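Aryl acylamidase (bacterium CSBL00001, PDB 4YJ6) probably hydrolyses the amide bond of N-acylated aryl amines, as an aryl acylamidase of the amidase signature family. Local coordinates at residues D393-T399 with G457-D463; T197-S203 with H441-P447. One frame throughout, in Å; residues are numbered along the deposited sequence.

Interaction 1: D393-T399 with G457-D463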
ATOM      1  N   ASP A 393      11.320 -17.242 -12.785  1.00 13.67           N
ATOM      2  CA  ASP A 393      11.281 -15.824 -13.096  1.00 15.52           C
ATOM      3  C   ASP A 393      10.274 -15.045 -12.243  1.00 14.50           C
ATOM      4  O   ASP A 393      10.430 -13.856 -12.066  1.00 18.04           O
ATOM      5  CB  ASP A 393      10.937 -15.632 -14.587  1.00 18.99           C
ATOM      6  CG  ASP A 393      11.926 -16.333 -15.501  1.00 21.64           C
ATOM      7  OD1 ASP A 393      13.141 -16.063 -15.376  1.00 24.20           O
ATOM      8  OD2 ASP A 393      11.515 -17.172 -16.321  1.00 19.16           O
ATOM      9  N   LEU A 394       9.246 -15.704 -11.729  1.00 12.14           N
ATOM     10  CA  LEU A 394       8.170 -15.037 -11.008  1.00 10.63           C
ATOM     11  C   LEU A 394       7.607 -16.024 -10.017  1.00 12.23           C
ATOM     12  O   LEU A 394       7.709 -17.221 -10.243  1.00 11.85           O
ATOM     13  CB  LEU A 394       7.029 -14.635 -11.949  1.00 13.38           C
ATOM     14  CG  LEU A 394       7.265 -13.498 -12.937  1.00 19.95           C
ATOM     15  CD1 LEU A 394       6.161 -13.543 -14.017  1.00 21.14           C
ATOM     16  CD2 LEU A 394       7.306 -12.104 -12.247  1.00 12.94           C
ATOM     17  N   LEU A 395       6.996 -15.518  -8.949  1.00 10.90           N
ATOM     18  CA  LEU A 395       6.281 -16.370  -8.006  1.00 11.38           C
ATOM     19  C   LEU A 395       4.892 -15.776  -7.834  1.00 12.70           C
ATOM     20  O   LEU A 395       4.755 -14.566  -7.644  1.00 12.65           O
ATOM     21  CB  LEU A 395       6.999 -16.400  -6.663  1.00 10.76           C
ATOM     22  CG  LEU A 395       6.312 -17.119  -5.506  1.00 11.83           C
ATOM     23  CD1 LEU A 395       6.114 -18.572  -5.884  1.00 10.94           C
ATOM     24  CD2 LEU A 395       7.173 -16.967  -4.247  1.00 14.63           C
ATOM     25  N   LEU A 396       3.873 -16.617  -7.919  1.00  9.33           N
ATOM     26  CA  LEU A 396       2.485 -16.204  -7.691  1.00 11.13           C
ATOM     27  C   LEU A 396       1.986 -16.788  -6.383  1.00 12.92           C
ATOM     28  O   LEU A 396       2.294 -17.930  -6.054  1.00 11.41           O
ATOM     29  CB  LEU A 396       1.568 -16.725  -8.804  1.00 11.06           C
ATOM     30  CG  LEU A 396       1.989 -16.373 -10.214  1.00 10.56           C
ATOM     31  CD1 LEU A 396       1.045 -17.069 -11.205  1.00 12.85           C
ATOM     32  CD2 LEU A 396       1.968 -14.846 -10.363  1.00 10.77           C
ATOM     33  N   ALA A 397       1.145 -16.037  -5.691  1.00 12.10           N
ATOM     34  CA  ALA A 397       0.521 -16.498  -4.445  1.00 12.06           C
ATOM     35  C   ALA A 397      -0.736 -15.675  -4.254  1.00 12.94           C
ATOM     36  O   ALA A 397      -0.898 -14.666  -4.915  1.00 12.38           O
ATOM     37  CB  ALA A 397       1.505 -16.309  -3.239  1.00 13.00           C
ATOM     38  N   PRO A 398      -1.649 -16.092  -3.361  1.00 11.33           N
ATOM     39  CA  PRO A 398      -2.724 -15.167  -3.003  1.00 11.46           C
ATOM     40  C   PRO A 398      -2.100 -14.014  -2.227  1.00 12.24           C
ATOM     41  O   PRO A 398      -1.178 -14.240  -1.447  1.00 12.32           O
ATOM     42  CB  PRO A 398      -3.640 -15.981  -2.057  1.00 11.70           C
ATOM     43  CG  PRO A 398      -3.146 -17.454  -2.177  1.00 11.56           C
ATOM     44  CD  PRO A 398      -1.667 -17.327  -2.550  1.00 13.89           C
ATOM     45  N   THR A 399      -2.601 -12.799  -2.401  1.00 12.69           N
ATOM     46  CA  THR A 399      -2.069 -11.689  -1.599  1.00  9.95           C
ATOM     47  C   THR A 399      -2.331 -11.922  -0.115  1.00 12.53           C
ATOM     48  O   THR A 399      -1.460 -11.676   0.711  1.00 10.97           O
ATOM     49  CB  THR A 399      -2.735 -10.378  -2.038  1.00 11.23           C
ATOM     50  OG1 THR A 399      -2.585 -10.282  -3.454  1.00 10.51           O
ATOM     51  CG2 THR A 399      -2.111  -9.138  -1.335  1.00 11.38           C
ATOM     52  N   GLY A 457      -7.128 -10.621  -4.069  1.00 14.20           N
ATOM     53  CA  GLY A 457      -5.970 -10.379  -4.898  1.00 11.69           C
ATOM     54  C   GLY A 457      -4.997 -11.532  -5.057  1.00 12.67           C
ATOM     55  O   GLY A 457      -4.906 -12.438  -4.211  1.00 12.31           O
HETATM   56  N   MSE A 458      -4.269 -11.496  -6.170  1.00 11.68           N
HETATM   57  CA  MSE A 458      -3.127 -12.385  -6.350  1.00 10.15           C
HETATM   58  C   MSE A 458      -1.831 -11.583  -6.315  1.00 14.42           C
HETATM   59  O   MSE A 458      -1.754 -10.509  -6.902  1.00 12.73           O
HETATM   60  CB  MSE A 458      -3.222 -13.071  -7.701  1.00 14.00           C
HETATM   61  CG  MSE A 458      -1.918 -13.705  -8.068  1.00 15.98           C
HETATM   62 SE   MSE A 458      -2.271 -14.799  -9.650  1.00 44.07          SE
HETATM   63  CE  MSE A 458      -2.357 -13.395 -10.926  1.00 21.37           C
ATOM     64  N   LEU A 459      -0.832 -12.082  -5.585  1.00 11.27           N
ATOM     65  CA  LEU A 459       0.451 -11.375  -5.501  1.00  9.74           C
ATOM     66  C   LEU A 459       1.386 -11.930  -6.554  1.00 11.19           C
ATOM     67  O   LEU A 459       1.534 -13.144  -6.694  1.00 12.13           O
ATOM     68  CB  LEU A 459       1.073 -11.602  -4.121  1.00 10.08           C
ATOM     69  CG  LEU A 459       2.245 -10.641  -3.827  1.00 10.31           C
ATOM     70  CD1 LEU A 459       1.674  -9.207  -3.696  1.00  9.23           C
ATOM     71  CD2 LEU A 459       2.949 -11.040  -2.528  1.00  9.27           C
ATOM     72  N   ILE A 460       1.985 -11.031  -7.326  1.00  8.90           N
ATOM     73  CA  ILE A 460       3.034 -11.387  -8.254  1.00  9.04           C
ATOM     74  C   ILE A 460       4.351 -10.900  -7.671  1.00 11.81           C
ATOM     75  O   ILE A 460       4.509  -9.696  -7.431  1.00 10.19           O
ATOM     76  CB  ILE A 460       2.790 -10.669  -9.602  1.00  9.81           C
ATOM     77  CG1 ILE A 460       1.417 -11.072 -10.174  1.00 14.26           C
ATOM     78  CG2 ILE A 460       3.960 -10.918 -10.607  1.00 10.91           C
ATOM     79  CD1 ILE A 460       1.072 -10.392 -11.529  1.00 12.78           C
ATOM     80  N   ILE A 461       5.284 -11.820  -7.432  1.00  8.59           N
ATOM     81  CA  ILE A 461       6.571 -11.451  -6.843  1.00 10.38           C
ATOM     82  C   ILE A 461       7.684 -11.627  -7.877  1.00  9.96           C
ATOM     83  O   ILE A 461       7.741 -12.676  -8.563  1.00  9.71           O
ATOM     84  CB  ILE A 461       6.881 -12.358  -5.611  1.00 10.64           C
ATOM     85  CG1 ILE A 461       5.710 -12.352  -4.607  1.00 12.13           C
ATOM     86  CG2 ILE A 461       8.211 -11.905  -4.938  1.00  8.48           C
ATOM     87  CD1 ILE A 461       5.945 -13.300  -3.345  1.00 13.12           C
ATOM     88  N   GLY A 462       8.577 -10.631  -7.997  1.00  9.87           N
ATOM     89  CA  GLY A 462       9.746 -10.787  -8.848  1.00 10.05           C
ATOM     90  C   GLY A 462      11.007 -11.007  -8.056  1.00  9.05           C
ATOM     91  O   GLY A 462      11.024 -10.875  -6.827  1.00  9.01           O
ATOM     92  N   ASP A 463      12.075 -11.345  -8.779  1.00  9.17           N
ATOM     93  CA  ASP A 463      13.411 -11.471  -8.187  1.00 10.18           C
ATOM     94  C   ASP A 463      13.806 -10.101  -7.647  1.00  9.88           C
ATOM     95  O   ASP A 463      13.199  -9.080  -7.996  1.00  9.44           O
ATOM     96  CB  ASP A 463      14.387 -11.888  -9.294  1.00 10.69           C
ATOM     97  CG  ASP A 463      15.732 -12.352  -8.787  1.00 12.60           C
ATOM     98  OD1 ASP A 463      15.940 -12.551  -7.575  1.00 11.55           O
ATOM     99  OD2 ASP A 463      16.599 -12.568  -9.667  1.00 16.39           O
TER
HETATM  100  O   HOH W   1      11.960 -11.724 -11.770  1.00 14.09           O
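Strands 394-398 and 457-462 run antiparallel, their axes 4.5 Å apart at closest and their N-to-C directions 156° apart. Two hydrogen-bonded pairs fix the register. Leu-395 N reaches Ile-461 O at 3.0 Å and Ile-461 N returns to Leu-395 O at 2.8 Å; Ala-397 N to Leu-459 O (3.1 Å) and Leu-459 N to Ala-397 O (2.7 Å) repeat the pattern. Between them lies the non-hydrogen-bonded pair Leu-396/Ile-460, where Leu-396 CA-H points at Leu-459 O (3.4 Å). Past the non-hydrogen-bonded pair Pro-398/Met-458, whose side chains diverge, Thr-399 N bonds to Gly-457 O at 3.0 Å. At the other end a water joins the two backbones, donating to Asp-393 O (2.6 Å) and accepting from Asp-463 N (3.0 Å). The side chains alternate between two apolar faces. On one, Leu-396 CD2 meets Ile-460 CG1 at 3.8 Å and Leu-394 CD2 meets Ile-460 CG2 at 3.9 Å; on the other, Leu-395 CD2 lies 4.0 Å from Ile-461 CD1, beside Leu-459 and Ala-397. The pair belongs to the mixed sheet at the core of the amidase signature fold. Helix 284-299 packs on Leu-396 through Phe-297 and on Pro-398 and Met-458 through Ile-290, helix 368-389 packs on Leu-395 and Ile-461 through Phe-389, and strands 270-273 and 443-451 continue the sheet on either side.

Interaction 2: T197-S203 with H441-P447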
ATOM      1  N   THR A 197      -8.116  -3.159  -6.446  1.00 11.69           N
ATOM      2  CA  THR A 197      -7.166  -2.216  -7.019  1.00 12.80           C
ATOM      3  C   THR A 197      -5.773  -2.825  -7.125  1.00 12.72           C
ATOM      4  O   THR A 197      -5.503  -3.903  -6.590  1.00 10.12           O
ATOM      5  CB  THR A 197      -7.150  -0.912  -6.230  1.00 11.70           C
ATOM      6  OG1 THR A 197      -6.993  -1.185  -4.830  1.00 11.42           O
ATOM      7  CG2 THR A 197      -8.497  -0.155  -6.450  1.00 13.29           C
ATOM      8  N   TYR A 198      -4.922  -2.160  -7.903  1.00 11.02           N
ATOM      9  CA  TYR A 198      -3.574  -2.663  -8.145  1.00 11.82           C
ATOM     10  C   TYR A 198      -2.610  -1.971  -7.199  1.00 11.15           C
ATOM     11  O   TYR A 198      -2.520  -0.736  -7.184  1.00 11.37           O
ATOM     12  CB  TYR A 198      -3.226  -2.374  -9.588  1.00 10.08           C
ATOM     13  CG  TYR A 198      -1.836  -2.848  -9.996  1.00 10.85           C
ATOM     14  CD1 TYR A 198      -1.557  -4.216 -10.132  1.00 10.15           C
ATOM     15  CD2 TYR A 198      -0.814  -1.938 -10.250  1.00 11.83           C
ATOM     16  CE1 TYR A 198      -0.306  -4.648 -10.531  1.00 10.34           C
ATOM     17  CE2 TYR A 198       0.449  -2.359 -10.631  1.00 10.42           C
ATOM     18  CZ  TYR A 198       0.699  -3.711 -10.765  1.00 12.29           C
ATOM     19  OH  TYR A 198       1.936  -4.121 -11.145  1.00 11.36           O
ATOM     20  N   GLY A 199      -1.884  -2.746  -6.399  1.00 11.05           N
ATOM     21  CA  GLY A 199      -0.994  -2.160  -5.409  1.00 10.41           C
ATOM     22  C   GLY A 199       0.422  -2.572  -5.737  1.00 11.39           C
ATOM     23  O   GLY A 199       0.716  -3.772  -5.714  1.00 10.46           O
ATOM     24  N   PHE A 200       1.308  -1.600  -5.993  1.00  9.75           N
ATOM     25  CA  PHE A 200       2.678  -1.914  -6.420  1.00  8.87           C
ATOM     26  C   PHE A 200       3.688  -1.630  -5.303  1.00  8.43           C
ATOM     27  O   PHE A 200       3.865  -0.455  -4.924  1.00  9.24           O
ATOM     28  CB  PHE A 200       3.094  -1.108  -7.675  1.00  9.95           C
ATOM     29  CG  PHE A 200       4.365  -1.630  -8.289  1.00 10.92           C
ATOM     30  CD1 PHE A 200       4.310  -2.645  -9.237  1.00 10.36           C
ATOM     31  CD2 PHE A 200       5.598  -1.159  -7.890  1.00 10.65           C
ATOM     32  CE1 PHE A 200       5.470  -3.176  -9.795  1.00 12.13           C
ATOM     33  CE2 PHE A 200       6.771  -1.673  -8.439  1.00 11.98           C
ATOM     34  CZ  PHE A 200       6.701  -2.702  -9.380  1.00 10.06           C
ATOM     35  N   GLN A 201       4.340  -2.685  -4.798  1.00  8.05           N
ATOM     36  CA  GLN A 201       5.360  -2.582  -3.737  1.00  9.81           C
ATOM     37  C   GLN A 201       6.743  -2.751  -4.391  1.00  8.99           C
ATOM     38  O   GLN A 201       7.117  -3.860  -4.802  1.00  9.33           O
ATOM     39  CB  GLN A 201       5.112  -3.648  -2.638  1.00 10.08           C
ATOM     40  CG  GLN A 201       6.269  -3.753  -1.586  1.00 10.05           C
ATOM     41  CD  GLN A 201       7.047  -5.030  -1.787  1.00  9.22           C
ATOM     42  OE1 GLN A 201       6.462  -6.121  -1.751  1.00 10.57           O
ATOM     43  NE2 GLN A 201       8.351  -4.922  -2.032  1.00  9.51           N
ATOM     44  N   PRO A 202       7.499  -1.660  -4.496  1.00  8.40           N
ATOM     45  CA  PRO A 202       8.756  -1.726  -5.259  1.00  7.16           C
ATOM     46  C   PRO A 202       9.861  -2.489  -4.544  1.00  8.20           C
ATOM     47  O   PRO A 202       9.793  -2.715  -3.323  1.00  9.47           O
ATOM     48  CB  PRO A 202       9.193  -0.225  -5.387  1.00  9.87           C
ATOM     49  CG  PRO A 202       8.111   0.581  -4.783  1.00 14.28           C
ATOM     50  CD  PRO A 202       7.255  -0.328  -3.917  1.00  9.75           C
ATOM     51  N   SER A 203      10.909  -2.845  -5.294  1.00  7.81           N
ATOM     52  CA  SER A 203      12.102  -3.441  -4.703  1.00  8.75           C
ATOM     53  C   SER A 203      12.647  -2.541  -3.616  1.00  8.25           C
ATOM     54  O   SER A 203      12.599  -1.320  -3.767  1.00  9.36           O
ATOM     55  CB  SER A 203      13.198  -3.554  -5.788  1.00 10.02           C
ATOM     56  OG  SER A 203      12.791  -4.461  -6.803  1.00  8.36           O
ATOM     57  N   HIS A 441      12.022  -8.273  -2.018  1.00 10.02           N
ATOM     58  CA  HIS A 441      11.596  -8.482  -3.415  1.00  9.92           C
ATOM     59  C   HIS A 441      10.450  -7.579  -3.785  1.00  9.46           C
ATOM     60  O   HIS A 441       9.594  -7.334  -2.961  1.00 10.16           O
ATOM     61  CB  HIS A 441      11.119  -9.942  -3.560  1.00  9.20           C
ATOM     62  CG  HIS A 441      12.215 -10.928  -3.371  1.00 10.43           C
ATOM     63  ND1 HIS A 441      12.762 -11.215  -2.130  1.00 10.49           N
ATOM     64  CD2 HIS A 441      12.917 -11.656  -4.274  1.00 12.06           C
ATOM     65  CE1 HIS A 441      13.745 -12.077  -2.289  1.00 11.01           C
ATOM     66  NE2 HIS A 441      13.871 -12.353  -3.579  1.00 11.31           N
ATOM     67  N   PRO A 442      10.421  -7.092  -5.028  1.00  9.09           N
ATOM     68  CA  PRO A 442       9.277  -6.310  -5.503  1.00  9.65           C
ATOM     69  C   PRO A 442       8.035  -7.224  -5.661  1.00  9.13           C
ATOM     70  O   PRO A 442       8.214  -8.372  -6.052  1.00  9.65           O
ATOM     71  CB  PRO A 442       9.740  -5.836  -6.880  1.00 10.37           C
ATOM     72  CG  PRO A 442      10.689  -6.959  -7.394  1.00  9.70           C
ATOM     73  CD  PRO A 442      11.431  -7.334  -6.086  1.00  8.37           C
ATOM     74  N   SER A 443       6.831  -6.719  -5.409  1.00  8.93           N
ATOM     75  CA  SER A 443       5.642  -7.511  -5.659  1.00 10.39           C
ATOM     76  C   SER A 443       4.460  -6.580  -5.886  1.00 10.19           C
ATOM     77  O   SER A 443       4.489  -5.424  -5.465  1.00 10.34           O
ATOM     78  CB  SER A 443       5.353  -8.460  -4.474  1.00 11.21           C
ATOM     79  OG  SER A 443       4.987  -7.749  -3.291  1.00 10.15           O
ATOM     80  N   ALA A 444       3.420  -7.092  -6.533  1.00  9.74           N
ATOM     81  CA  ALA A 444       2.226  -6.274  -6.723  1.00  9.25           C
ATOM     82  C   ALA A 444       1.008  -7.148  -6.510  1.00 10.90           C
ATOM     83  O   ALA A 444       1.007  -8.306  -6.893  1.00 11.51           O
ATOM     84  CB  ALA A 444       2.211  -5.671  -8.138  1.00  9.99           C
ATOM     85  N   SER A 445      -0.021  -6.580  -5.897  1.00 11.58           N
ATOM     86  CA  SER A 445      -1.296  -7.275  -5.796  1.00 11.26           C
ATOM     87  C   SER A 445      -2.140  -6.928  -7.028  1.00 12.65           C
ATOM     88  O   SER A 445      -2.436  -5.758  -7.260  1.00 11.34           O
ATOM     89  CB  SER A 445      -2.044  -6.905  -4.525  1.00 12.88           C
ATOM     90  OG  SER A 445      -3.256  -7.677  -4.455  1.00 12.58           O
ATOM     91  N   VAL A 446      -2.527  -7.955  -7.790  1.00 10.72           N
ATOM     92  CA  VAL A 446      -3.426  -7.803  -8.939  1.00 12.01           C
ATOM     93  C   VAL A 446      -4.824  -8.352  -8.613  1.00 11.83           C
ATOM     94  O   VAL A 446      -4.963  -9.454  -8.085  1.00 11.79           O
ATOM     95  CB  VAL A 446      -2.913  -8.520 -10.238  1.00 13.45           C
ATOM     96  CG1 VAL A 446      -1.628  -7.856 -10.728  1.00 17.65           C
ATOM     97  CG2 VAL A 446      -2.650 -10.027 -10.035  1.00 15.67           C
ATOM     98  N   PRO A 447      -5.865  -7.608  -8.971  1.00 10.09           N
ATOM     99  CA  PRO A 447      -7.220  -8.095  -8.687  1.00 10.20           C
ATOM    100  C   PRO A 447      -7.459  -9.397  -9.424  1.00 12.96           C
ATOM    101  O   PRO A 447      -7.278  -9.448 -10.638  1.00 13.39           O
ATOM    102  CB  PRO A 447      -8.110  -6.964  -9.266  1.00 11.81           C
ATOM    103  CG  PRO A 447      -7.254  -5.693  -9.030  1.00 12.26           C
ATOM    104  CD  PRO A 447      -5.834  -6.166  -9.321  1.00 12.05           C
TER
HETATM  105  O   HOH W   2      -5.400  -6.723  -5.886  1.00 10.33           O
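Nearly every polar group along the facing edges of strands 198-201 and 443-447 finds a partner. The strands are antiparallel (174°), and both hydrogen-bonded pairs are complete: Gly-199 N to Ser-445 O (3.2 Å) with Ser-445 N to Gly-199 O (2.9 Å), and Gln-201 N to Ser-443 O (2.8 Å) with Ser-443 N to Gln-201 O (2.9 Å). The Gln-201 side chain runs on past the end of its strand, its amide lying between the two segments. Its OE1 accepts from Ser-443 OG at 2.7 Å and is also bonded to Thr-436, while its NE2 donates to His-441 O and to Pro-202 O, each at 2.9 Å, so the side chain ties together backbone that has left the ladder. At the opposite end a water donates to Thr-197 O (2.9 Å) and bonds Ser-445 OG (2.7 Å), which also pairs with Thr-399. The face bearing Phe-200 and Ala-444 is apolar: Phe-200 CD1 lies 3.8 Å from Ala-444 CB. Tyr-198 CE1 approaches Val-446 CG1 at 3.5 Å, at the ring edge, and its hydroxyl is bonded to Ser-474. These strands are central in the mixed sheet of the amidase signature fold, with strands 223-228 and 454-462 flanking them. Helix 467-480 packs on Phe-200 and Ala-444 through Val-470, and helix 231-241 reaches Tyr-198 and Phe-200.

How the interactions relate
Interactions 1 and 2 are neighbouring pairings in one mixed sheet, with centres about 9 Å apart. Strands 443-451 and 454-462, consecutive in the chain, join them side by side: Met-458 O and Val-446 N probably hydrogen-bond at 2.8 Å, as do Thr-399 OG1 and Ser-445 OG at 2.9 Å. Both contacts are buried, but interaction 2 lies nearer the centre of the chain, whereas Asp-393 and Asp-463 of interaction 1 are partly exposed. Branched aliphatic side chains dominate both faces of interaction 1. Interaction 2 sets an apolar face against one carrying serines and a glutamine, and so adds side-chain hydrogen bonds to its backbone ladder.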